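Local coordinates for protein SusD homolog (Bacteroides thetaiotaomicron VPI-5482, PDB 3FDH) that probably binds glycans at the cell surface, as a SusD/RagB-family lipoprotein of a Bacteroides outer-membrane sugar-uptake system, at residues A130-A135 / Y158-S163; F185-A188 / D192-L195; K290-V295 / F322-T327; L346-R351 / L444-I449. All coordinates share one frame; numbering follows the deposited sequence.

Contact 1: A130-A135 / Y158-S163; sequences APCSQA and YTQIIS
The amide of Q160 rests against C132 and S133 in a small van der Waals contact, where helix 154-171 passes the turn that follows the short strand 130-131. No hydrogen bond runs directly between the two segments, and only 113 Å² is buried, both sides summed. Q160 does nearly all of the reaching. Its CG stands anti to the carbonyl carbon (chi1 -65°) and the chain is extended beyond, which carries the amide out to the turn. There OE1 lies 3.5 Å from CA of S133 and 3.6 Å from SG of C132, so the amide oxygen touches a backbone carbon and a sulfur at ordinary packing distance. NE2 is 3.9 Å from CB of S133, and it is this CB, not OG, that meets the amide.

The receiving piece is a type I beta turn, with S133 and Q134 at its corners and A135 N bonded to C132 O at 3.1 Å. It leads out of a short, weakly bonded two-stranded antiparallel ladder, 130-131 with 151-152, within the largely helical SusD-like fold. From that second strand D152 supplies the polar link that the direct contact lacks: its OD2 accepts from both Q160 NE2 and the backbone N of S133. Q160 NE2 also reaches back to E156 O, one helical turn earlier. Glutamine suits the place because it is long enough to span the gap and its NH2 can serve two acceptors. Cysteine is small and apolar enough for the buried side, where C132, like I161 of the helix, touches C120 of helix 106-127.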
# COMPACT_ATOMS: atom_id res chain seq x y z
N ALA A 130 4.70 12.98 -14.68
CA ALA A 130 3.64 13.82 -14.14
C ALA A 130 4.19 15.13 -13.56
O ALA A 130 5.39 15.23 -13.27
CB ALA A 130 2.90 13.01 -12.99
N PRO A 131 3.33 16.16 -13.44
CA PRO A 131 3.83 17.40 -12.84
C PRO A 131 4.29 17.15 -11.43
O PRO A 131 3.72 16.31 -10.72
CB PRO A 131 2.61 18.33 -12.86
CG PRO A 131 1.73 17.80 -13.99
CD PRO A 131 1.99 16.31 -14.04
N CYS A 132 5.34 17.84 -11.03
CA CYS A 132 5.84 17.72 -9.66
C CYS A 132 6.67 18.94 -9.24
O CYS A 132 6.26 19.74 -8.42
CB CYS A 132 6.67 16.45 -9.53
SG CYS A 132 7.19 16.07 -7.85
N SER A 133 7.82 19.05 -9.87
CA SER A 133 8.74 20.16 -9.58
C SER A 133 8.10 21.52 -9.78
O SER A 133 8.47 22.49 -9.13
CB SER A 133 9.99 20.05 -10.48
OG SER A 133 9.72 20.38 -11.84
N GLN A 134 7.11 21.58 -10.65
CA GLN A 134 6.44 22.85 -10.96
C GLN A 134 5.03 22.92 -10.42
O GLN A 134 4.39 23.96 -10.47
CB GLN A 134 6.46 23.12 -12.47
CG GLN A 134 7.88 23.33 -12.95
CD GLN A 134 7.98 23.79 -14.39
OE1 GLN A 134 6.97 23.92 -15.08
NE2 GLN A 134 9.21 24.04 -14.84
N ALA A 135 4.55 21.81 -9.88
CA ALA A 135 3.23 21.79 -9.26
C ALA A 135 3.44 22.17 -7.82
O ALA A 135 4.38 21.71 -7.18
CB ALA A 135 2.61 20.40 -9.37
N TYR A 158 11.60 10.71 -8.85
CA TYR A 158 12.35 9.86 -7.89
C TYR A 158 13.60 10.55 -7.35
O TYR A 158 13.95 10.40 -6.16
CB TYR A 158 12.63 8.44 -8.39
CG TYR A 158 11.56 7.48 -7.83
CD1 TYR A 158 10.37 7.27 -8.48
CD2 TYR A 158 11.73 6.90 -6.61
CE1 TYR A 158 9.41 6.45 -7.95
CE2 TYR A 158 10.76 6.11 -6.05
CZ TYR A 158 9.60 5.87 -6.73
OH TYR A 158 8.66 5.05 -6.17
N THR A 159 14.25 11.36 -8.18
CA THR A 159 15.39 12.10 -7.70
C THR A 159 14.92 13.05 -6.59
O THR A 159 15.59 13.23 -5.60
CB THR A 159 16.06 12.91 -8.81
OG1 THR A 159 16.64 11.99 -9.75
CG2 THR A 159 17.16 13.80 -8.23
N GLN A 160 13.73 13.62 -6.78
CA GLN A 160 13.16 14.57 -5.82
C GLN A 160 12.75 13.86 -4.55
O GLN A 160 12.91 14.35 -3.45
CB GLN A 160 11.96 15.33 -6.40
CG GLN A 160 12.34 16.22 -7.55
CD GLN A 160 11.14 16.82 -8.28
OE1 GLN A 160 10.44 17.70 -7.77
NE2 GLN A 160 10.95 16.39 -9.53
N ILE A 161 12.30 12.64 -4.74
CA ILE A 161 11.87 11.81 -3.62
C ILE A 161 13.04 11.50 -2.69
O ILE A 161 12.99 11.71 -1.45
CB ILE A 161 11.24 10.50 -4.12
CG1 ILE A 161 9.89 10.82 -4.77
CG2 ILE A 161 11.07 9.51 -3.00
CD1 ILE A 161 9.29 9.68 -5.60
N ILE A 162 14.13 11.05 -3.28
CA ILE A 162 15.32 10.70 -2.47
C ILE A 162 15.92 11.93 -1.79
O ILE A 162 16.38 11.91 -0.64
CB ILE A 162 16.38 10.00 -3.31
CG1 ILE A 162 15.80 8.71 -3.86
CG2 ILE A 162 17.65 9.75 -2.47
CD1 ILE A 162 15.38 7.78 -2.76
N SER A 163 15.83 13.03 -2.51
CA SER A 163 16.35 14.30 -2.03
C SER A 163 15.56 14.76 -0.81
O SER A 163 16.13 15.22 0.19
CB SER A 163 16.31 15.33 -3.15
OG SER A 163 16.76 16.59 -2.70

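Contact 2: F185-A188 / D192-L195; sequences FLYA and DKWL
Y187 stands on edge over the indole of W194 and turns one of its own faces to K193. With CG of Y187 anti to the carbonyl carbon (chi1 -69°), the tyrosine and indole planes are 76° apart, and 4.9 Å separates the centroids of the Y187 ring and the five-membered ring of W194: a T-shaped stack in which tyrosine gives the edge and tryptophan the face. The leading atom is CD2 of Y187, 3.5 Å from CD1 of W194. L186 suits its place because it can lay a methyl on the same indole face, over the six-membered ring: its CD2 is 3.7 Å from CH2 of W194, in a CH-pi contact 26° off the ring normal.

K193 lies over a tyrosine face, its CB 3.6 Å from the Y187 ring centroid. The extended chain packs its methylenes on the ring, and the ammonium group continues past it to a weak hydrogen bond with D235 O and a long, weak ion pair with D236.

W194 also packs on I29 of helix 21-37 and on M111 and M115 of helix 106-127, so the loop before helix 191-208 folds back on the helical bundle. D184 takes W194 NE1 with OD2 and the N atoms of L186 and Y187 with OD1, and Y187 OH bonds to D236 O. Y187 and W194 are thus buried with OH and NE1 both hydrogen-bonded, leaving the faces to dispersion and ring electrostatics.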
# COMPACT_ATOMS: atom_id res chain seq x y z
N PHE A 185 0.38 12.50 14.29
CA PHE A 185 -0.50 11.33 14.43
C PHE A 185 0.21 10.03 14.05
O PHE A 185 -0.34 8.94 14.20
CB PHE A 185 -1.77 11.47 13.58
CG PHE A 185 -2.63 12.63 13.95
CD1 PHE A 185 -2.96 12.85 15.28
CD2 PHE A 185 -3.14 13.47 12.98
CE1 PHE A 185 -3.76 13.93 15.62
CE2 PHE A 185 -3.94 14.53 13.31
CZ PHE A 185 -4.25 14.76 14.62
N LEU A 186 1.44 10.13 13.60
CA LEU A 186 2.18 8.95 13.22
C LEU A 186 3.02 8.50 14.40
O LEU A 186 2.89 7.37 14.88
CB LEU A 186 3.03 9.22 11.99
CG LEU A 186 3.19 8.07 11.03
CD1 LEU A 186 1.78 7.64 10.50
CD2 LEU A 186 4.11 8.53 9.90
N TYR A 187 3.83 9.41 14.93
CA TYR A 187 4.79 9.04 15.97
C TYR A 187 4.83 9.90 17.25
O TYR A 187 5.70 9.75 18.09
CB TYR A 187 6.19 8.97 15.38
CG TYR A 187 6.43 7.82 14.41
CD1 TYR A 187 6.32 6.51 14.80
CD2 TYR A 187 6.87 8.07 13.13
CE1 TYR A 187 6.62 5.47 13.94
CE2 TYR A 187 7.18 7.05 12.27
CZ TYR A 187 7.02 5.76 12.66
OH TYR A 187 7.34 4.74 11.81
N ALA A 188 3.86 10.79 17.40
CA ALA A 188 3.75 11.57 18.64
C ALA A 188 5.02 12.32 18.98
O ALA A 188 5.41 12.44 20.16
CB ALA A 188 3.32 10.67 19.80
N ASP A 192 13.22 9.97 16.17
CA ASP A 192 14.06 8.79 15.91
C ASP A 192 13.26 7.75 15.13
O ASP A 192 13.80 7.05 14.30
CB ASP A 192 14.61 8.17 17.19
CG ASP A 192 15.68 9.05 17.86
OD1 ASP A 192 16.33 9.86 17.15
OD2 ASP A 192 15.86 8.93 19.09
N LYS A 193 11.97 7.69 15.43
CA LYS A 193 11.05 6.79 14.72
C LYS A 193 10.81 7.32 13.31
O LYS A 193 10.75 6.57 12.35
CB LYS A 193 9.75 6.59 15.50
CG LYS A 193 9.98 5.76 16.74
CD LYS A 193 8.70 5.28 17.34
CE LYS A 193 8.98 4.23 18.40
NZ LYS A 193 7.74 3.62 18.89
N TRP A 194 10.71 8.64 13.18
CA TRP A 194 10.58 9.20 11.84
C TRP A 194 11.83 8.89 11.02
O TRP A 194 11.76 8.61 9.83
CB TRP A 194 10.34 10.71 11.84
CG TRP A 194 8.90 11.09 12.04
CD1 TRP A 194 8.27 11.30 13.24
CD2 TRP A 194 7.92 11.32 11.03
NE1 TRP A 194 6.94 11.64 13.03
CE2 TRP A 194 6.72 11.68 11.68
CE3 TRP A 194 7.96 11.31 9.63
CZ2 TRP A 194 5.57 11.99 11.00
CZ3 TRP A 194 6.80 11.61 8.95
CH2 TRP A 194 5.63 11.94 9.63
N LEU A 195 12.96 8.92 11.69
CA LEU A 195 14.24 8.70 11.02
C LEU A 195 14.25 7.26 10.50
O LEU A 195 14.65 6.96 9.37
CB LEU A 195 15.41 9.00 11.99
CG LEU A 195 16.81 9.11 11.42
CD1 LEU A 195 16.91 10.26 10.42
CD2 LEU A 195 17.74 9.35 12.59

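Contact 3: K290-V295 / F322-T327; sequences KKRSQV and FVYAKT
The side chains of R292 and Y324 cross at about a right angle, their guanidinium and ring planes 53° apart, and the outer atoms of the arginine make this narrow contact. From CB, the first torsion sets CG anti to the carbonyl carbon (chi1 -60°), and the chain runs straight to NE. CB to CD make no contact with the other segment; elsewhere the side chain touches Y255 and L383. NE is the first atom to meet the tyrosine, 3.6 Å from its CE2, and it donates to a water at 2.8 Å. That water lies 3.2 Å from Y324 OH and so bridges the two residues. CZ of R292 passes 3.9 Å from OH of Y324. NH1 turns elsewhere, to T285 O. NH2 donates directly to Y324 OH at 3.2 Å, with a bent N-H...O angle of 148°.

Strand 292-293, which pairs in parallel with 383-384, is thereby joined to the loop that follows strand 319-320. Tyrosine offers its hydroxyl to R292 and the water while its ring stacks edge-to-face with Y255. Arginine brings length and several N-H groups; its charge is probably stabilised by dipoles rather than by an acid among the partners named, and would be expected to polarise the phenol.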
# COMPACT_ATOMS: atom_id res chain seq x y z
N LYS A 290 -29.66 -13.30 9.12
CA LYS A 290 -29.16 -12.28 10.03
C LYS A 290 -27.75 -12.52 10.55
O LYS A 290 -27.26 -11.78 11.41
CB LYS A 290 -30.07 -12.15 11.26
CG LYS A 290 -31.49 -11.67 10.98
CD LYS A 290 -32.28 -11.44 12.29
N LYS A 291 -27.13 -13.57 10.04
CA LYS A 291 -25.75 -13.91 10.46
C LYS A 291 -24.83 -14.21 9.31
O LYS A 291 -25.21 -14.88 8.35
CB LYS A 291 -25.72 -15.19 11.32
CG LYS A 291 -26.37 -15.18 12.71
CD LYS A 291 -25.48 -14.62 13.81
CE LYS A 291 -26.24 -14.62 15.13
NZ LYS A 291 -25.49 -13.99 16.20
N ARG A 292 -23.60 -13.74 9.45
CA ARG A 292 -22.54 -14.19 8.58
C ARG A 292 -21.86 -15.25 9.41
O ARG A 292 -21.99 -15.27 10.64
CB ARG A 292 -21.49 -13.12 8.26
CG ARG A 292 -22.00 -11.88 7.59
CD ARG A 292 -20.82 -11.02 7.21
NE ARG A 292 -21.21 -9.76 6.61
CZ ARG A 292 -21.35 -9.61 5.32
NH1 ARG A 292 -21.13 -10.64 4.53
NH2 ARG A 292 -21.69 -8.44 4.81
N SER A 293 -21.17 -16.15 8.72
CA SER A 293 -20.40 -17.18 9.38
C SER A 293 -18.96 -17.14 8.93
O SER A 293 -18.68 -16.89 7.77
CB SER A 293 -20.97 -18.56 9.06
OG SER A 293 -22.30 -18.66 9.52
N GLN A 294 -18.06 -17.40 9.86
CA GLN A 294 -16.62 -17.45 9.57
C GLN A 294 -16.38 -18.87 9.07
O GLN A 294 -16.65 -19.84 9.78
CB GLN A 294 -15.84 -17.15 10.83
CG GLN A 294 -14.35 -17.13 10.71
CD GLN A 294 -13.69 -16.90 12.05
OE1 GLN A 294 -14.25 -17.23 13.08
NE2 GLN A 294 -12.48 -16.33 12.04
N VAL A 295 -15.88 -18.97 7.84
CA VAL A 295 -15.69 -20.24 7.14
C VAL A 295 -14.36 -20.35 6.39
O VAL A 295 -13.67 -19.38 6.16
CB VAL A 295 -16.86 -20.52 6.14
CG1 VAL A 295 -18.24 -20.61 6.86
CG2 VAL A 295 -16.91 -19.46 5.04
N PHE A 322 -11.48 -8.60 6.63
CA PHE A 322 -10.82 -7.28 6.64
C PHE A 322 -11.74 -6.08 6.37
O PHE A 322 -11.47 -4.97 6.83
CB PHE A 322 -9.65 -7.26 5.65
CG PHE A 322 -8.57 -8.25 6.00
CD1 PHE A 322 -7.84 -8.11 7.17
CD2 PHE A 322 -8.37 -9.37 5.19
CE1 PHE A 322 -6.88 -9.03 7.49
CE2 PHE A 322 -7.42 -10.29 5.51
CZ PHE A 322 -6.67 -10.13 6.67
N VAL A 323 -12.84 -6.33 5.67
CA VAL A 323 -13.76 -5.25 5.34
C VAL A 323 -14.48 -4.73 6.60
O VAL A 323 -15.07 -3.66 6.58
CB VAL A 323 -14.77 -5.66 4.22
CG1 VAL A 323 -14.03 -6.16 2.91
CG2 VAL A 323 -15.83 -6.67 4.73
N TYR A 324 -14.43 -5.48 7.71
CA TYR A 324 -15.05 -5.08 8.98
C TYR A 324 -14.06 -4.64 10.06
O TYR A 324 -14.41 -4.50 11.25
CB TYR A 324 -15.98 -6.20 9.50
CG TYR A 324 -17.32 -6.17 8.80
CD1 TYR A 324 -18.24 -5.17 9.07
CD2 TYR A 324 -17.65 -7.12 7.85
CE1 TYR A 324 -19.45 -5.12 8.41
CE2 TYR A 324 -18.84 -7.06 7.16
CZ TYR A 324 -19.73 -6.06 7.44
OH TYR A 324 -20.95 -6.04 6.78
N ALA A 325 -12.82 -4.42 9.65
CA ALA A 325 -11.71 -4.03 10.57
C ALA A 325 -11.76 -2.52 10.81
O ALA A 325 -10.87 -1.78 10.43
CB ALA A 325 -10.34 -4.43 9.98
N LYS A 326 -12.80 -2.11 11.54
CA LYS A 326 -13.16 -0.71 11.69
C LYS A 326 -12.07 0.23 12.18
O LYS A 326 -11.94 1.37 11.68
CB LYS A 326 -14.40 -0.59 12.57
CG LYS A 326 -14.97 0.82 12.62
CD LYS A 326 -16.19 0.84 13.52
CE LYS A 326 -16.88 2.19 13.53
NZ LYS A 326 -18.20 2.17 14.25
N THR A 327 -11.29 -0.28 13.12
CA THR A 327 -10.25 0.49 13.77
C THR A 327 -8.85 -0.02 13.51
O THR A 327 -7.92 0.40 14.16
CB THR A 327 -10.52 0.63 15.27
OG1 THR A 327 -10.54 -0.66 15.88
CG2 THR A 327 -11.87 1.32 15.52
O HOH W 1 -22.72 -8.13 8.34

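Contact 4: L346-R351 / L444-I449; sequences LCRLNR and LNENFI
R348 and E446 meet head-on in a salt bridge, the main polar interaction between the end of helix 335-348 and the loop after helix 431-443. The grip is bidentate and end-on: NH1 of R348 donates to OE2 of E446 at 2.9 Å, and NH2 to OE1 at 3.0 Å. Both oxygens use their syn lone pairs, and the guanidinium and carboxylate planes are only 11° apart. The second bond is almost straight, at 177°. Both chains are extended, so each brings its flat group to the middle of the gap from opposite directions. NE makes a second salt bridge, to E344 one turn back in the helix, which would limit rotation of the guanidinium.

Apolar contact is slight. CD1 of L444 lies over one guanidinium face, 3.8 Å from NH2 of R348, while L413 and Y220 touch R348 from neighbouring helices. A leucine fits here because an arginine whose edge is engaged by acids can still accept a methyl on its flat side.

Backbone bonds shape both partners. N350 and N445 each have positive phi, which asparagine tolerates well; after the first helix, R351 N reaches L346 O at 2.8 Å. The contact joins the C-terminal ends of two helices, each closed by a Schellman motif, at the surface of a mainly alpha-helical fold whose sequence family belongs to the TPR clan.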
# COMPACT_ATOMS: atom_id res chain seq x y z
N LEU A 346 18.38 -10.08 0.12
CA LEU A 346 19.28 -11.23 0.34
C LEU A 346 19.13 -12.27 -0.75
O LEU A 346 20.11 -12.75 -1.32
CB LEU A 346 19.05 -11.85 1.74
CG LEU A 346 19.54 -10.98 2.92
CD1 LEU A 346 18.78 -11.33 4.16
CD2 LEU A 346 21.05 -11.05 3.14
N CYS A 347 17.89 -12.56 -1.11
CA CYS A 347 17.65 -13.52 -2.20
C CYS A 347 18.37 -13.07 -3.45
O CYS A 347 19.11 -13.80 -4.06
CB CYS A 347 16.16 -13.61 -2.51
SG CYS A 347 15.19 -14.56 -1.30
N ARG A 348 18.12 -11.86 -3.84
CA ARG A 348 18.72 -11.36 -5.07
C ARG A 348 20.26 -11.28 -4.99
O ARG A 348 20.94 -11.26 -6.02
CB ARG A 348 18.12 -10.03 -5.48
CG ARG A 348 16.67 -10.17 -5.88
CD ARG A 348 16.13 -8.90 -6.39
NE ARG A 348 14.68 -8.95 -6.59
CZ ARG A 348 14.06 -9.42 -7.67
NH1 ARG A 348 14.69 -9.92 -8.71
NH2 ARG A 348 12.75 -9.43 -7.69
N LEU A 349 20.79 -11.26 -3.77
CA LEU A 349 22.24 -11.25 -3.52
C LEU A 349 22.75 -12.68 -3.44
O LEU A 349 23.93 -12.94 -3.19
CB LEU A 349 22.64 -10.48 -2.25
CG LEU A 349 22.68 -8.95 -2.41
CD1 LEU A 349 22.60 -8.25 -1.07
CD2 LEU A 349 23.90 -8.55 -3.24
N ASN A 350 21.86 -13.62 -3.68
CA ASN A 350 22.26 -15.01 -3.52
C ASN A 350 22.73 -15.36 -2.11
O ASN A 350 23.65 -16.18 -1.92
CB ASN A 350 23.35 -15.39 -4.52
CG ASN A 350 22.85 -16.36 -5.54
OD1 ASN A 350 21.64 -16.51 -5.70
ND2 ASN A 350 23.77 -17.07 -6.20
N ARG A 351 22.14 -14.69 -1.13
CA ARG A 351 22.43 -14.99 0.28
C ARG A 351 21.21 -15.54 1.00
O ARG A 351 20.10 -15.41 0.55
CB ARG A 351 22.93 -13.76 1.04
CG ARG A 351 24.16 -13.12 0.45
CD ARG A 351 24.57 -11.90 1.26
NE ARG A 351 25.38 -10.99 0.45
CZ ARG A 351 25.67 -9.75 0.82
NH1 ARG A 351 25.21 -9.29 1.97
NH2 ARG A 351 26.40 -8.96 0.04
N LEU A 444 10.64 -6.85 -14.54
CA LEU A 444 11.80 -7.74 -14.35
C LEU A 444 11.55 -9.10 -15.02
O LEU A 444 12.36 -10.00 -14.97
CB LEU A 444 12.08 -7.96 -12.86
CG LEU A 444 12.49 -6.72 -12.08
CD1 LEU A 444 12.62 -6.98 -10.58
CD2 LEU A 444 13.81 -6.20 -12.67
N ASN A 445 10.41 -9.19 -15.67
CA ASN A 445 9.92 -10.41 -16.31
C ASN A 445 9.86 -11.59 -15.39
O ASN A 445 10.30 -12.68 -15.72
CB ASN A 445 10.71 -10.80 -17.54
CG ASN A 445 9.97 -11.77 -18.37
OD1 ASN A 445 8.75 -11.90 -18.22
ND2 ASN A 445 10.68 -12.48 -19.25
N GLU A 446 9.31 -11.34 -14.22
CA GLU A 446 9.10 -12.36 -13.20
C GLU A 446 7.60 -12.59 -13.04
O GLU A 446 6.80 -11.65 -13.00
CB GLU A 446 9.73 -11.95 -11.89
CG GLU A 446 11.28 -11.88 -11.99
CD GLU A 446 11.96 -11.19 -10.81
OE1 GLU A 446 11.27 -10.54 -9.99
OE2 GLU A 446 13.21 -11.28 -10.74
N ASN A 447 7.24 -13.85 -12.96
CA ASN A 447 5.84 -14.28 -12.89
C ASN A 447 5.65 -15.12 -11.63
O ASN A 447 5.48 -16.33 -11.74
CB ASN A 447 5.47 -15.19 -14.09
CG ASN A 447 5.78 -14.58 -15.49
OD1 ASN A 447 6.78 -13.89 -15.72
ND2 ASN A 447 4.92 -14.90 -16.45
N PHE A 448 5.71 -14.51 -10.45
CA PHE A 448 5.64 -15.27 -9.21
C PHE A 448 4.24 -15.28 -8.63
O PHE A 448 3.80 -16.26 -8.03
CB PHE A 448 6.63 -14.73 -8.16
CG PHE A 448 8.09 -14.72 -8.59
CD1 PHE A 448 8.61 -15.74 -9.36
CD2 PHE A 448 8.95 -13.69 -8.15
CE1 PHE A 448 9.98 -15.72 -9.75
CE2 PHE A 448 10.29 -13.69 -8.50
CZ PHE A 448 10.79 -14.69 -9.32
N ILE A 449 3.55 -14.18 -8.87
CA ILE A 449 2.19 -13.96 -8.34
C ILE A 449 1.20 -14.22 -9.46
O ILE A 449 1.15 -13.51 -10.43
CB ILE A 449 1.97 -12.53 -7.78
CG1 ILE A 449 3.02 -12.15 -6.73
CG2 ILE A 449 0.52 -12.34 -7.25
CD1 ILE A 449 3.16 -13.12 -5.66

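None of the four contacts touches another, and each lies about 20 Å from the centre of the chain. Contacts 1, 2 and 3 are partly buried, whereas contact 4 is at the surface. Contacts 1 and 2 use successive helices, 154-171 and 191-208; contacts 1 and 3 lie on opposite sides of the chain's centre, 41 Å apart between centres. Chemistry follows setting. Contact 2, between near neighbours in sequence, buries most and is aromatic; contact 1 has no direct hydrogen bond but is linked through D152; contact 3 relies on a hydrogen bond from a charged arginine to a neutral phenol, with a bridging water; and contact 4, between segments 93 positions apart, pairs full charges.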